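Side-chain contacts in p800 reaction center core protein (Heliobacterium modesticaldum, PDB 5V8K), which forms one half of a homodimeric photosynthetic reaction centre, carrying bacteriochlorophyll g pigments and probably sharing a 4Fe-4S cluster for light-driven electron transfer: residues 333-338 / 374-379; 479-484 / 495-500. One frame throughout, in Å; residues are numbered along the deposited sequence.

Interaction 1. Residues 333-338 / 374-379. With GBF (Bacteriochlorophyll g), chain X.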
# COMPACT_ATOMS: atom_id res chain seq x y z
N TYR A 333 -7.81 11.88 -15.21
CA TYR A 333 -6.95 12.09 -14.06
C TYR A 333 -6.20 13.41 -14.16
O TYR A 333 -5.90 14.04 -13.14
CB TYR A 333 -6.00 10.90 -13.89
CG TYR A 333 -6.71 9.64 -13.37
CD1 TYR A 333 -7.50 8.86 -14.20
CD2 TYR A 333 -6.61 9.25 -12.04
CE1 TYR A 333 -8.18 7.74 -13.73
CE2 TYR A 333 -7.29 8.11 -11.56
CZ TYR A 333 -8.06 7.38 -12.41
OH TYR A 333 -8.73 6.28 -11.97
N GLY A 334 -5.89 13.88 -15.36
CA GLY A 334 -5.26 15.17 -15.47
C GLY A 334 -6.20 16.31 -15.09
O GLY A 334 -5.83 17.22 -14.34
N ILE A 335 -7.43 16.27 -15.61
CA ILE A 335 -8.41 17.27 -15.21
C ILE A 335 -8.64 17.23 -13.70
O ILE A 335 -8.69 18.27 -13.03
CB ILE A 335 -9.73 17.10 -15.97
CG1 ILE A 335 -9.59 17.60 -17.40
CG2 ILE A 335 -10.86 17.90 -15.29
CD1 ILE A 335 -10.78 17.22 -18.26
N ALA A 336 -8.84 16.01 -13.15
CA ALA A 336 -9.22 15.92 -11.75
C ALA A 336 -8.06 16.32 -10.86
O ALA A 336 -8.29 16.80 -9.75
CB ALA A 336 -9.69 14.50 -11.39
N THR A 337 -6.82 16.15 -11.34
CA THR A 337 -5.66 16.59 -10.58
C THR A 337 -5.56 18.12 -10.59
O THR A 337 -5.28 18.72 -9.55
CB THR A 337 -4.35 15.99 -11.13
OG1 THR A 337 -4.42 14.58 -11.04
CG2 THR A 337 -3.14 16.41 -10.31
N HIS A 338 -5.80 18.76 -11.73
CA HIS A 338 -5.79 20.22 -11.77
C HIS A 338 -6.85 20.76 -10.82
O HIS A 338 -6.56 21.57 -9.95
CB HIS A 338 -6.04 20.74 -13.17
CG HIS A 338 -6.53 22.17 -13.20
ND1 HIS A 338 -5.74 23.22 -13.59
CD2 HIS A 338 -7.73 22.71 -12.89
CE1 HIS A 338 -6.43 24.34 -13.53
NE2 HIS A 338 -7.64 24.06 -13.10
N GLY A 374 -25.37 15.63 -17.45
CA GLY A 374 -24.22 15.40 -16.60
C GLY A 374 -23.34 16.62 -16.38
O GLY A 374 -23.42 17.62 -17.06
N SER A 375 -22.47 16.50 -15.40
CA SER A 375 -21.56 17.58 -15.05
C SER A 375 -20.12 17.09 -15.23
O SER A 375 -19.87 15.98 -15.71
CB SER A 375 -21.82 18.01 -13.61
OG SER A 375 -21.32 16.99 -12.74
N ILE A 376 -19.16 17.90 -14.76
CA ILE A 376 -17.76 17.50 -14.78
C ILE A 376 -17.57 16.21 -14.01
O ILE A 376 -16.65 15.43 -14.31
CB ILE A 376 -16.86 18.64 -14.26
CG1 ILE A 376 -15.37 18.27 -14.30
CG2 ILE A 376 -17.21 19.05 -12.86
CD1 ILE A 376 -14.84 18.18 -15.73
N SER A 377 -18.44 15.94 -13.02
CA SER A 377 -18.33 14.71 -12.22
C SER A 377 -18.55 13.48 -13.10
O SER A 377 -17.75 12.55 -13.06
CB SER A 377 -19.34 14.70 -11.06
OG SER A 377 -19.19 13.54 -10.23
N GLU A 378 -19.62 13.46 -13.88
CA GLU A 378 -19.84 12.39 -14.85
C GLU A 378 -18.76 12.36 -15.95
O GLU A 378 -18.29 11.28 -16.33
CB GLU A 378 -21.21 12.53 -15.51
CG GLU A 378 -22.34 12.01 -14.70
CD GLU A 378 -22.80 12.95 -13.58
OE1 GLU A 378 -22.55 14.19 -13.68
OE2 GLU A 378 -23.41 12.41 -12.62
N PHE A 379 -18.37 13.51 -16.50
CA PHE A 379 -17.35 13.50 -17.55
C PHE A 379 -16.06 12.84 -17.06
O PHE A 379 -15.56 11.89 -17.69
CB PHE A 379 -17.07 14.93 -18.07
CG PHE A 379 -16.01 14.98 -19.17
CD1 PHE A 379 -16.37 14.86 -20.50
CD2 PHE A 379 -14.67 15.13 -18.87
CE1 PHE A 379 -15.42 14.90 -21.53
CE2 PHE A 379 -13.70 15.18 -19.88
CZ PHE A 379 -14.08 15.06 -21.22
MG GBF X . -3.79 23.14 -15.11
CHA GBF X . -3.94 26.63 -14.98
CHB GBF X . -5.74 23.21 -17.77
CHC GBF X . -2.97 19.82 -15.43
CHD GBF X . -1.35 23.38 -12.46
NA GBF X . -4.58 24.61 -16.21
C1A GBF X . -4.65 25.93 -16.08
C2A GBF X . -5.47 26.76 -17.03
C3A GBF X . -6.23 25.63 -17.69
C4A GBF X . -5.46 24.41 -17.20
CMA GBF X . -7.71 25.61 -17.26
CAA GBF X . -4.73 27.65 -18.09
CBA GBF X . -3.59 26.90 -18.74
CGA GBF X . -2.89 27.76 -19.78
O1A GBF X . -3.22 28.93 -19.98
O2A GBF X . -1.74 27.20 -20.50
NB GBF X . -4.35 21.69 -16.42
C1B GBF X . -5.17 21.87 -17.46
C2B GBF X . -5.37 20.63 -18.07
C3B GBF X . -4.58 19.70 -17.41
C4B GBF X . -3.92 20.42 -16.40
CMB GBF X . -6.29 20.37 -19.23
CAB GBF X . -4.46 18.25 -17.71
CBB GBF X . -5.18 17.49 -18.53
NC GBF X . -2.48 21.91 -14.13
C1C GBF X . -2.27 20.62 -14.39
C2C GBF X . -1.34 19.75 -13.64
C3C GBF X . -0.94 20.93 -12.86
C4C GBF X . -1.62 22.10 -13.12
CMC GBF X . -2.19 18.75 -12.82
CAC GBF X . 0.07 20.90 -11.77
CBC GBF X . 0.81 19.63 -11.45
ND GBF X . -2.77 24.51 -14.05
C1D GBF X . -1.99 24.60 -12.98
C2D GBF X . -1.75 26.01 -12.23
C3D GBF X . -2.56 26.62 -13.16
C4D GBF X . -3.14 25.83 -14.19
CMD GBF X . -0.98 26.52 -11.05
CAD GBF X . -2.83 28.05 -13.48
OBD GBF X . -2.81 29.10 -12.76
CBD GBF X . -3.77 28.07 -14.64
CGD GBF X . -5.09 28.70 -14.33
O1D GBF X . -5.97 28.15 -13.68
O2D GBF X . -5.36 30.00 -14.85
CED GBF X . -6.45 30.71 -14.28
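Ile-335 reaches from helix 311-344 to the first turn of helix 376-401, where Ile-376 and Phe-379 receive it. Its CB points at that turn and splits the work. The CG2 branch, anti to the backbone N, meets CD1 of Ile-376 at 4.0 Å. CG1 carries the chain onward, and at its tip CD1 lies 3.9 Å from Phe-379 CE2, the two side chains crossing at about a right angle. A branched aliphatic residue suits this place because each arm has its own apolar partner. The receiving turn is fixed by a capping box: Ser-375 OG accepts from Ser-377 N at 3.1 Å, while Ser-375 N gives a nearly straight bond to Glu-378 OE1 (2.9 Å, 170°).

On the flank of helix 311-344 turned away from 374-379 lies a bacteriochlorophyll g. His-338 ND1 binds its magnesium at 2.5 Å, and NE2 is tied to Thr-357 O, which fixes the rotation of the imidazole. A leucine in its place would probably leave the magnesium without this axial ligand and the Thr-357 carbonyl without its donor. Gly-334 suits its position because a CB would collide with the pigment's CBB, whereas Thr-337 CG2 packs 3.6 Å from CMC. Two membrane helices packed through aliphatic and aromatic side chains, one giving a histidine to a bacteriochlorophyll magnesium, are in keeping with the PsaA/PsaB-type fold of type I reaction centres.

Interaction 2. Residues 479-484 / 495-500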
# COMPACT_ATOMS: atom_id res chain seq x y z
N GLN A 479 -23.35 23.32 -7.23
CA GLN A 479 -24.80 23.50 -7.08
C GLN A 479 -25.53 23.27 -8.39
O GLN A 479 -26.61 22.68 -8.41
CB GLN A 479 -25.12 24.88 -6.53
CG GLN A 479 -24.62 25.15 -5.12
CD GLN A 479 -25.34 24.32 -4.08
OE1 GLN A 479 -26.49 23.91 -4.28
NE2 GLN A 479 -24.66 24.06 -2.95
N ALA A 480 -24.97 23.73 -9.50
CA ALA A 480 -25.61 23.48 -10.79
C ALA A 480 -25.61 21.99 -11.09
O ALA A 480 -26.60 21.45 -11.60
CB ALA A 480 -24.90 24.25 -11.91
N ALA A 481 -24.51 21.31 -10.76
CA ALA A 481 -24.42 19.86 -10.97
C ALA A 481 -25.42 19.11 -10.10
O ALA A 481 -26.02 18.11 -10.52
CB ALA A 481 -22.99 19.40 -10.66
N LEU A 482 -25.62 19.59 -8.87
CA LEU A 482 -26.58 18.97 -7.97
C LEU A 482 -28.00 19.10 -8.50
O LEU A 482 -28.78 18.16 -8.40
CB LEU A 482 -26.45 19.60 -6.59
CG LEU A 482 -27.47 19.15 -5.52
CD1 LEU A 482 -27.27 17.71 -5.18
CD2 LEU A 482 -27.29 19.98 -4.32
N ALA A 483 -28.36 20.26 -9.05
CA ALA A 483 -29.71 20.44 -9.58
C ALA A 483 -30.00 19.44 -10.70
O ALA A 483 -31.02 18.74 -10.68
CB ALA A 483 -29.90 21.88 -10.07
N THR A 484 -29.11 19.35 -11.70
CA THR A 484 -29.39 18.46 -12.83
C THR A 484 -29.15 16.99 -12.48
O THR A 484 -29.72 16.11 -13.13
CB THR A 484 -28.54 18.87 -14.03
OG1 THR A 484 -27.16 18.85 -13.69
CG2 THR A 484 -28.86 20.27 -14.42
N SER A 495 -28.30 7.65 -4.10
CA SER A 495 -27.23 8.41 -3.51
C SER A 495 -27.46 9.91 -3.73
O SER A 495 -27.75 10.32 -4.86
CB SER A 495 -25.87 8.03 -4.10
OG SER A 495 -25.62 6.64 -4.01
N PRO A 496 -27.36 10.73 -2.69
CA PRO A 496 -27.18 12.17 -2.92
C PRO A 496 -25.82 12.45 -3.54
O PRO A 496 -24.82 11.79 -3.23
CB PRO A 496 -27.27 12.78 -1.52
CG PRO A 496 -27.28 11.67 -0.60
CD PRO A 496 -27.05 10.38 -1.31
N LEU A 497 -25.78 13.45 -4.41
CA LEU A 497 -24.49 13.93 -4.89
C LEU A 497 -23.85 14.80 -3.81
O LEU A 497 -24.34 15.90 -3.53
CB LEU A 497 -24.66 14.69 -6.20
CG LEU A 497 -23.35 15.19 -6.79
CD1 LEU A 497 -22.50 14.04 -7.23
CD2 LEU A 497 -23.66 16.08 -7.96
N THR A 498 -22.79 14.32 -3.18
CA THR A 498 -22.04 15.13 -2.25
C THR A 498 -21.04 16.03 -3.01
O THR A 498 -20.78 15.86 -4.20
CB THR A 498 -21.27 14.26 -1.23
OG1 THR A 498 -20.13 13.67 -1.87
CG2 THR A 498 -22.15 13.14 -0.61
N ASN A 499 -20.47 16.98 -2.31
CA ASN A 499 -19.39 17.80 -2.82
C ASN A 499 -18.02 17.24 -2.46
O ASN A 499 -17.03 17.97 -2.53
CB ASN A 499 -19.52 19.24 -2.31
CG ASN A 499 -19.27 19.37 -0.81
OD1 ASN A 499 -19.25 18.41 -0.06
ND2 ASN A 499 -19.07 20.61 -0.38
N MET A 500 -17.95 15.96 -2.12
CA MET A 500 -16.72 15.33 -1.62
C MET A 500 -16.08 14.45 -2.68
O MET A 500 -16.65 13.43 -3.07
CB MET A 500 -16.98 14.50 -0.36
CG MET A 500 -17.54 15.30 0.82
SD MET A 500 -17.70 14.26 2.30
CE MET A 500 -19.04 13.19 1.81
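Leu-482, on helix 475-488, and Leu-497, in the extended loop that leads to helix 502-513, bring the two backbones closest, their CA atoms 6.3 Å apart. No hydrogen bond links the segments, and the contact is made by aliphatic groups packed against each other and against backbone carbonyls. Leu-497 points its CB at the helix; with CG anti to the backbone N (chi1 -179°), its CD2 is delivered to Ala-481, 4.0 Å from the carbonyl O and 4.3 Å from the methyl CB. Ala-481 is small enough for the leucine to settle close to the helix backbone. Leu-482 runs alongside Leu-497 in the opposite sense: its CB does not aim at the loop, but the side chain bends back so that CD1 comes 3.8 Å from Leu-497 O and 4.1 Å from Leu-497 CB. Leucine suits position 497 because it can meet Leu-482 with CB and still reach Ala-481 with CD2, while Leu-482 is long enough to make both its contacts with the single methyl CD1. The carbonyl O beside that methyl is not left to apolar company, because it is hydrogen-bonded to Tyr-478 OH.

Just beyond Leu-497 the loop folds into an ST turn. Thr-498 OG1, set between the backbone N and the carbonyl carbon at chi1 75°, accepts from Met-500 N (3.2 Å, 158°). The same hydroxyl is hydrogen-bonded to Gly-461 O, and backbone hydrogen bonds between Thr-498 and Gly-461 and between Met-500 and Trp-463 continue that pairing. Gly-461 directly follows the calcium-binding Asp-460, whose side chain is about 10 Å from that of Leu-497.

Overall arrangement
Interaction 1 closes before interaction 2 opens along the chain, and their centres lie 14 Å apart on the same side of the chain's centre, within the part of the protein related to PsaA and PsaB of photosystem I. Interaction 1 joins helices 311-344 and 376-401, both with predicted membrane-spanning parts; interaction 2 joins helix 475-488 to the loop that follows it. They touch where Ser-375 CB packs 3.5 Å from Ala-481 CB, and Phe-485 meets both Glu-378 and Leu-497. A hydrogen bond between Thr-484 OG1 and O of Lys-373, the residue just before 374-379, adds a polar link. Helix 475-488 thus connects the pigment-bearing helix pair with the loop running beside the calcium-binding segment.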